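Local coordinates for acyl carrier protein (Thermotoga maritima MSB8, PDB 6LVU), which probably carries the growing acyl chain during fatty acid biosynthesis, once a phosphopantetheine arm has been attached to it, at residues 6-11 against 67-72; 41-46 against 61-66; 19-24 against 34-39. All coordinates share one frame; numbering follows the deposited sequence.

From the N terminus, helix 4-19 supplies the first half of contact 1, residues 6-11, whose partner 67-72 arrives only at the start of helix 69-79. Everything else happens within that long excursion. Contact 3 closes first, joining the end of helix 4-19 (19-24) to the loop 34-39 that leads into helix 42-54; contact 2 follows in series, where 41-46 on that helix meets the returning loop 61-66. Contacts 2 and 3 thus both nest within contact 1 without crossing. The three contacts also touch one another: Ile66 packs on Ile72, Leu36 on Val69, and Leu46 on Leu19, linking three helices and their loops by apolar packing, buried at contact 1 and nearer the surface at contact 2.

Contact 1 of 3, residues 6-11 against 67-72; sequences EIFSKV and STVGDI
Val69 of helix 69-79 presents one methyl, CG1, to two residues of helix 4-19, Phe8 and Val11. The apolar contacts come first. CG1 lies in the plane of the Phe8 ring at its edge, with CE2 the nearest ring atom at 3.9 Å, and the two side chains cross at about a right angle. The ring gets there because CG of Phe8 is anti to the backbone N (chi1 168°), which carries its far end closer to Val69 than its CB direction would suggest. Val11 CG1 passes the same Val69 CG1 at 4.1 Å, the two valines running past each other in opposite directions. One turn on, Ile72 offers its branch methyl: CG2 is 3.9 Å from Val11 CG2, so Val11 is in contact with both residues of the other helix. Phe54 and Phe50 of helix 42-54 extend this packing, against Val11 and Ile72 respectively.

The polar interactions stay within each segment. At the start of helix 69-79, Thr68 and Asp71 form a capping box: Asp71 N donates to Thr68 OG1 (3.2 Å), while Thr68 N reaches Asp71 OD2 (3.2 Å) from 50° above the carboxylate plane. The same OD2 takes Ser67 N on its anti lone pair at 2.8 Å, so two bonds hold the carboxylate oxygen in place. On helix 4-19, Lys10 NZ and Glu6 OE2 make a salt bridge of 2.9 Å. Apolar residues packed between a first and a capped last helix, with a third helix alongside, are characteristic of the acyl carrier protein helical bundle.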
# COMPACT_ATOMS: atom_id res chain seq x y z
N GLU A 6 3.79 12.51 2.66
CA GLU A 6 2.35 12.63 2.46
C GLU A 6 1.76 11.31 1.97
O GLU A 6 0.76 10.83 2.51
CB GLU A 6 2.03 13.72 1.43
CG GLU A 6 0.55 13.69 1.01
CD GLU A 6 0.19 14.70 -0.08
OE1 GLU A 6 1.10 15.31 -0.69
OE2 GLU A 6 -1.03 14.89 -0.32
N ILE A 7 2.36 10.74 0.93
CA ILE A 7 1.86 9.49 0.37
C ILE A 7 1.91 8.39 1.41
O ILE A 7 0.93 7.66 1.61
CB ILE A 7 2.68 9.12 -0.88
CG1 ILE A 7 2.50 10.18 -1.96
CG2 ILE A 7 2.28 7.73 -1.39
CD1 ILE A 7 3.50 10.07 -3.07
N PHE A 8 3.04 8.27 2.10
CA PHE A 8 3.20 7.20 3.08
C PHE A 8 2.21 7.34 4.24
O PHE A 8 1.68 6.33 4.73
CB PHE A 8 4.64 7.16 3.60
CG PHE A 8 4.80 6.30 4.80
CD1 PHE A 8 4.95 6.86 6.05
CD2 PHE A 8 4.75 4.93 4.68
CE1 PHE A 8 5.07 6.05 7.17
CE2 PHE A 8 4.85 4.12 5.79
CZ PHE A 8 5.02 4.68 7.03
N SER A 9 1.96 8.56 4.71
CA SER A 9 0.98 8.75 5.78
C SER A 9 -0.40 8.26 5.36
O SER A 9 -1.09 7.59 6.13
CB SER A 9 0.91 10.21 6.19
OG SER A 9 -0.13 10.38 7.14
N LYS A 10 -0.83 8.62 4.14
CA LYS A 10 -2.15 8.19 3.67
C LYS A 10 -2.18 6.70 3.37
O LYS A 10 -3.22 6.04 3.58
CB LYS A 10 -2.54 9.00 2.43
CG LYS A 10 -2.78 10.51 2.70
CD LYS A 10 -3.13 11.20 1.36
CE LYS A 10 -3.85 12.52 1.54
NZ LYS A 10 -2.93 13.68 1.45
N VAL A 11 -1.09 6.16 2.82
CA VAL A 11 -1.04 4.72 2.60
C VAL A 11 -1.17 3.99 3.92
O VAL A 11 -1.84 2.95 4.03
CB VAL A 11 0.26 4.33 1.86
CG1 VAL A 11 0.56 2.86 2.09
CG2 VAL A 11 0.15 4.65 0.35
N SER A 67 5.65 -5.99 -2.66
CA SER A 67 5.87 -6.85 -1.51
C SER A 67 5.74 -6.13 -0.18
O SER A 67 5.19 -6.69 0.76
CB SER A 67 7.26 -7.49 -1.62
OG SER A 67 7.53 -8.33 -0.51
N THR A 68 6.17 -4.87 -0.10
CA THR A 68 6.18 -4.12 1.15
C THR A 68 5.35 -2.85 1.03
O THR A 68 4.91 -2.46 -0.06
CB THR A 68 7.60 -3.72 1.55
OG1 THR A 68 8.11 -2.79 0.58
CG2 THR A 68 8.50 -4.91 1.63
N VAL A 69 5.14 -2.21 2.18
CA VAL A 69 4.48 -0.91 2.20
C VAL A 69 5.27 0.10 1.38
O VAL A 69 4.70 0.88 0.61
CB VAL A 69 4.30 -0.44 3.65
CG1 VAL A 69 3.83 1.01 3.70
CG2 VAL A 69 3.33 -1.33 4.37
N GLY A 70 6.60 0.08 1.52
CA GLY A 70 7.44 0.99 0.76
C GLY A 70 7.29 0.83 -0.74
O GLY A 70 7.40 1.81 -1.49
N ASP A 71 7.03 -0.40 -1.20
CA ASP A 71 6.80 -0.64 -2.62
C ASP A 71 5.59 0.14 -3.12
O ASP A 71 5.61 0.72 -4.21
CB ASP A 71 6.58 -2.13 -2.88
CG ASP A 71 7.86 -2.92 -2.88
OD1 ASP A 71 8.93 -2.29 -3.02
OD2 ASP A 71 7.79 -4.16 -2.74
N ILE A 72 4.49 0.10 -2.35
CA ILE A 72 3.28 0.83 -2.69
C ILE A 72 3.56 2.32 -2.76
O ILE A 72 3.22 2.99 -3.74
CB ILE A 72 2.16 0.55 -1.66
CG1 ILE A 72 1.66 -0.87 -1.80
CG2 ILE A 72 1.03 1.55 -1.79
CD1 ILE A 72 1.15 -1.43 -0.50

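Contact 2 of 3, residues 41-46 against 61-66. With ZN (zinc ion), chain E.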
# COMPACT_ATOMS: atom_id res chain seq x y z
N LEU A 41 -5.30 -11.85 -1.69
CA LEU A 41 -6.47 -11.22 -2.28
C LEU A 41 -6.62 -9.77 -1.86
O LEU A 41 -7.20 -8.97 -2.60
CB LEU A 41 -7.74 -11.96 -1.87
CG LEU A 41 -8.00 -13.34 -2.44
CD1 LEU A 41 -7.34 -14.38 -1.56
CD2 LEU A 41 -9.50 -13.57 -2.53
N ASP A 42 -6.10 -9.42 -0.68
CA ASP A 42 -6.33 -8.11 -0.11
C ASP A 42 -5.68 -7.00 -0.92
O ASP A 42 -6.14 -5.86 -0.88
CB ASP A 42 -5.82 -8.06 1.33
CG ASP A 42 -6.57 -9.00 2.24
OD1 ASP A 42 -7.71 -9.35 1.90
OD2 ASP A 42 -6.03 -9.36 3.32
N LEU A 43 -4.63 -7.31 -1.67
CA LEU A 43 -3.84 -6.23 -2.24
C LEU A 43 -4.57 -5.54 -3.39
O LEU A 43 -4.44 -4.32 -3.56
CB LEU A 43 -2.46 -6.76 -2.66
CG LEU A 43 -1.33 -5.85 -3.17
CD1 LEU A 43 -1.60 -5.35 -4.55
CD2 LEU A 43 -1.12 -4.66 -2.26
N VAL A 44 -5.40 -6.26 -4.15
CA VAL A 44 -6.05 -5.60 -5.29
C VAL A 44 -7.11 -4.60 -4.82
O VAL A 44 -7.27 -3.53 -5.42
CB VAL A 44 -6.61 -6.62 -6.30
CG1 VAL A 44 -7.95 -7.12 -5.88
CG2 VAL A 44 -6.71 -5.99 -7.68
N ASP A 45 -7.83 -4.91 -3.73
CA ASP A 45 -8.72 -3.91 -3.15
C ASP A 45 -7.93 -2.74 -2.59
O ASP A 45 -8.34 -1.58 -2.78
CB ASP A 45 -9.60 -4.51 -2.07
CG ASP A 45 -10.79 -3.61 -1.74
OD1 ASP A 45 -10.88 -3.15 -0.58
OD2 ASP A 45 -11.62 -3.36 -2.63
N LEU A 46 -6.84 -3.01 -1.88
CA LEU A 46 -6.01 -1.92 -1.37
C LEU A 46 -5.54 -1.03 -2.51
O LEU A 46 -5.66 0.20 -2.44
CB LEU A 46 -4.81 -2.48 -0.60
CG LEU A 46 -5.09 -3.19 0.72
CD1 LEU A 46 -3.82 -3.88 1.23
CD2 LEU A 46 -5.63 -2.23 1.77
N ALA A 61 0.20 -6.19 -14.08
CA ALA A 61 1.51 -6.82 -14.17
C ALA A 61 2.42 -6.36 -13.04
O ALA A 61 3.24 -7.15 -12.54
CB ALA A 61 2.15 -6.51 -15.53
N ASP A 62 2.32 -5.10 -12.63
CA ASP A 62 3.19 -4.54 -11.60
C ASP A 62 2.72 -4.86 -10.19
O ASP A 62 3.39 -4.48 -9.22
CB ASP A 62 3.29 -3.02 -11.78
CG ASP A 62 4.23 -2.63 -12.91
OD1 ASP A 62 5.10 -3.44 -13.28
OD2 ASP A 62 4.11 -1.49 -13.43
N LEU A 63 1.59 -5.56 -10.06
CA LEU A 63 1.06 -5.95 -8.76
C LEU A 63 1.81 -7.13 -8.15
O LEU A 63 1.89 -7.24 -6.92
CB LEU A 63 -0.42 -6.27 -8.92
CG LEU A 63 -1.36 -6.37 -7.72
CD1 LEU A 63 -2.73 -5.87 -8.11
CD2 LEU A 63 -1.43 -7.80 -7.19
N GLU A 64 2.35 -8.03 -8.97
CA GLU A 64 3.08 -9.17 -8.45
C GLU A 64 4.41 -8.76 -7.83
O GLU A 64 5.01 -9.55 -7.10
CB GLU A 64 3.31 -10.22 -9.55
CG GLU A 64 2.00 -10.79 -10.09
CD GLU A 64 2.18 -11.77 -11.25
OE1 GLU A 64 3.32 -11.98 -11.71
OE2 GLU A 64 1.15 -12.32 -11.72
N LYS A 65 4.87 -7.55 -8.11
CA LYS A 65 6.14 -7.09 -7.58
C LYS A 65 5.99 -6.38 -6.25
O LYS A 65 6.98 -6.25 -5.52
CB LYS A 65 6.82 -6.18 -8.61
CG LYS A 65 6.95 -6.88 -9.95
CD LYS A 65 7.38 -5.96 -11.08
CE LYS A 65 7.33 -6.72 -12.42
NZ LYS A 65 6.70 -5.91 -13.50
N ILE A 66 4.77 -5.99 -5.88
CA ILE A 66 4.55 -5.20 -4.67
C ILE A 66 4.61 -6.14 -3.47
O ILE A 66 3.72 -6.96 -3.27
CB ILE A 66 3.22 -4.44 -4.73
CG1 ILE A 66 3.28 -3.37 -5.82
CG2 ILE A 66 2.96 -3.78 -3.40
CD1 ILE A 66 1.96 -2.78 -6.12
ZN ZN E . -11.70 -0.90 -2.26
O HOH W 1 -11.94 -1.14 0.02
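Leu63 and Leu43 reach toward each other tip to tip, one from the loop 61-66 and the other from helix 42-54. Followed outward, the Leu63 side chain leaves the backbone toward that helix, its CB still 4.6 Å from Leu43 CD1. With CG anti to the backbone N (chi1 -165°), the branch point is carried onto the same methyl: Leu63 CG is 3.3 Å from Leu43 CD1, shorter than normal carbon packing. The exact fit is therefore doubtful, the more so because chi2 of Leu63, 146°, is off the usual staggered values. Beyond CG the branches straddle Leu43 CD1, with Leu63 CD2 at 3.6 Å from it and Leu63 CD1 at 3.8 Å. The CD1 branch goes on to a second residue, Val44, whose CG2 it meets at 4.0 Å. Cutting Leu63 back to an alanine is likely to leave Leu43 CD1 and Val44 CG2 without their partner and to open a gap between loop and helix.

Ile66 adds a looser contact, its CG2 lying 4.3 Å from Leu43 CD2. Asp45 on the same helix turns instead to zinc, binding it through OD2 at 2.5 Å alongside Asp49 and a water. Leu63 lies about 7 Å, side chain to side chain, from Ser40, the predicted phosphopantetheine attachment residue, unmodified here. Within the loop, Lys65 NZ bridges to Asp62 OD1, and Asp62 OD2 is held by Tyr75 OH of helix 69-79. Leu63 thus faces helix 42-54, Ile66 also packs on Ile72 and Asp71 of helix 69-79, and through Leu46 helix 42-54 rests on Lys18 and Leu19 of helix 4-19.

Contact 3 of 3, residues 19-24 against 34-39; sequences LGVDES and DDLGAD. With ZN (zinc ion), chain F.
The flat peptide group at the Leu36 carbonyl is met by methyls of Val21 and Leu19, which lie on opposite sides of its plane. Val21 CG1 approaches Leu36 O to 3.5 Å, moderately out of that plane; Leu19 CD2 stands farther above the other face, 4.0 Å from the same Leu36 O. The remaining flat groups are carboxylates that serve the loop 19-24 itself. Asp22 OD2 accepts Ser24 N on its anti lone pair along a nearly straight bond (174°), which makes an Asx turn, and Ser24 OG donates to that same oxygen from 64° above the plane. Two bonds therefore fix the Asp22 carboxylate. Glu23 divides its oxygens: OE1 binds a zinc ion at 2.5 Å, while OE2, which is also hydrogen-bonded to Ser13 OG, accepts from a water bound to the same metal.

Side chain against side chain, the contact is apolar. Leu19 CD2 lies 4.0 Å from Ala38 CB and equally far from Leu36 CB, so one methyl bridges two residues. Val21 crosses Leu36 at about a right angle, its CG2 4.2 Å from Leu36 CD2. Its chi1 of -51° turns CG1 beside its own backbone N and onto the Leu36 carbonyl, leaving CG2 for the leucine tip. Gly20, with positive phi, lets the chain turn out of helix 4-19 between Leu19 and Val21.

Asp39 OD1 bonds to Leu41 N, ahead of helix 42-54 and beside Ser40, the predicted phosphopantetheine attachment residue. The chemistry implies a division of labour: shape and hydrophobic contact join the two ends of the long connection between helix 4-19 and helix 42-54, whereas polar groups shape the Asx turn in 19-24 and, through Asp39, the approach to helix 42-54.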
# COMPACT_ATOMS: atom_id res chain seq x y z
N LEU A 19 -6.93 -3.31 6.88
CA LEU A 19 -6.38 -4.55 7.41
C LEU A 19 -6.62 -4.72 8.91
O LEU A 19 -6.46 -5.82 9.44
CB LEU A 19 -4.88 -4.63 7.15
CG LEU A 19 -4.36 -5.37 5.91
CD1 LEU A 19 -5.08 -4.96 4.64
CD2 LEU A 19 -2.86 -5.12 5.78
N GLY A 20 -6.97 -3.65 9.61
CA GLY A 20 -7.29 -3.77 11.02
C GLY A 20 -6.08 -3.77 11.92
O GLY A 20 -6.23 -3.92 13.14
N VAL A 21 -4.89 -3.57 11.37
CA VAL A 21 -3.69 -3.55 12.16
C VAL A 21 -3.48 -2.14 12.67
O VAL A 21 -4.02 -1.17 12.14
CB VAL A 21 -2.47 -4.03 11.34
CG1 VAL A 21 -2.77 -5.34 10.66
CG2 VAL A 21 -2.09 -2.97 10.33
N ASP A 22 -2.64 -2.02 13.69
CA ASP A 22 -2.34 -0.74 14.29
C ASP A 22 -1.29 -0.02 13.46
O ASP A 22 -0.43 -0.64 12.83
CB ASP A 22 -1.84 -0.94 15.72
CG ASP A 22 -1.65 0.35 16.45
OD1 ASP A 22 -2.36 0.55 17.46
OD2 ASP A 22 -0.77 1.15 16.04
N GLU A 23 -1.37 1.31 13.44
CA GLU A 23 -0.47 2.08 12.59
C GLU A 23 0.99 1.93 13.00
O GLU A 23 1.89 2.11 12.17
CB GLU A 23 -0.83 3.57 12.60
CG GLU A 23 -2.07 3.93 11.83
CD GLU A 23 -2.02 5.39 11.40
OE1 GLU A 23 -1.28 6.16 12.04
OE2 GLU A 23 -2.76 5.77 10.46
N SER A 24 1.25 1.61 14.26
CA SER A 24 2.62 1.41 14.71
C SER A 24 3.30 0.24 13.99
O SER A 24 4.53 0.18 13.96
CB SER A 24 2.63 1.20 16.22
OG SER A 24 1.68 0.22 16.58
N ASP A 34 3.53 -11.13 5.06
CA ASP A 34 4.28 -11.78 6.12
C ASP A 34 4.17 -11.03 7.44
O ASP A 34 4.07 -11.66 8.50
CB ASP A 34 5.74 -11.91 5.70
CG ASP A 34 6.08 -13.29 5.18
OD1 ASP A 34 7.26 -13.70 5.29
OD2 ASP A 34 5.15 -13.97 4.67
N ASP A 35 4.19 -9.70 7.41
CA ASP A 35 4.22 -8.91 8.63
C ASP A 35 2.85 -8.43 9.05
O ASP A 35 2.48 -8.55 10.21
CB ASP A 35 5.17 -7.71 8.46
CG ASP A 35 6.62 -8.15 8.26
OD1 ASP A 35 7.04 -9.14 8.90
OD2 ASP A 35 7.36 -7.49 7.47
N LEU A 36 2.06 -7.89 8.11
CA LEU A 36 0.80 -7.25 8.42
C LEU A 36 -0.40 -8.18 8.28
O LEU A 36 -1.54 -7.73 8.45
CB LEU A 36 0.61 -6.01 7.54
CG LEU A 36 1.63 -4.89 7.68
CD1 LEU A 36 1.28 -3.76 6.72
CD2 LEU A 36 1.64 -4.37 9.11
N GLY A 37 -0.20 -9.45 7.95
CA GLY A 37 -1.29 -10.40 8.01
C GLY A 37 -2.27 -10.36 6.86
O GLY A 37 -3.35 -10.96 6.96
N ALA A 38 -1.96 -9.65 5.78
CA ALA A 38 -2.86 -9.66 4.65
C ALA A 38 -2.77 -11.00 3.93
O ALA A 38 -1.89 -11.82 4.19
CB ALA A 38 -2.53 -8.51 3.70
N ASP A 39 -3.68 -11.21 2.97
CA ASP A 39 -3.65 -12.39 2.12
C ASP A 39 -3.42 -11.93 0.68
O ASP A 39 -3.40 -10.74 0.38
CB ASP A 39 -4.95 -13.21 2.23
CG ASP A 39 -6.20 -12.37 2.05
OD1 ASP A 39 -6.36 -11.77 0.96
OD2 ASP A 39 -7.06 -12.33 2.97
ZN ZN F . -1.62 8.62 11.56
O HOH W 2 -1.36 7.75 9.23
O HOH W 3 -2.29 8.97 13.72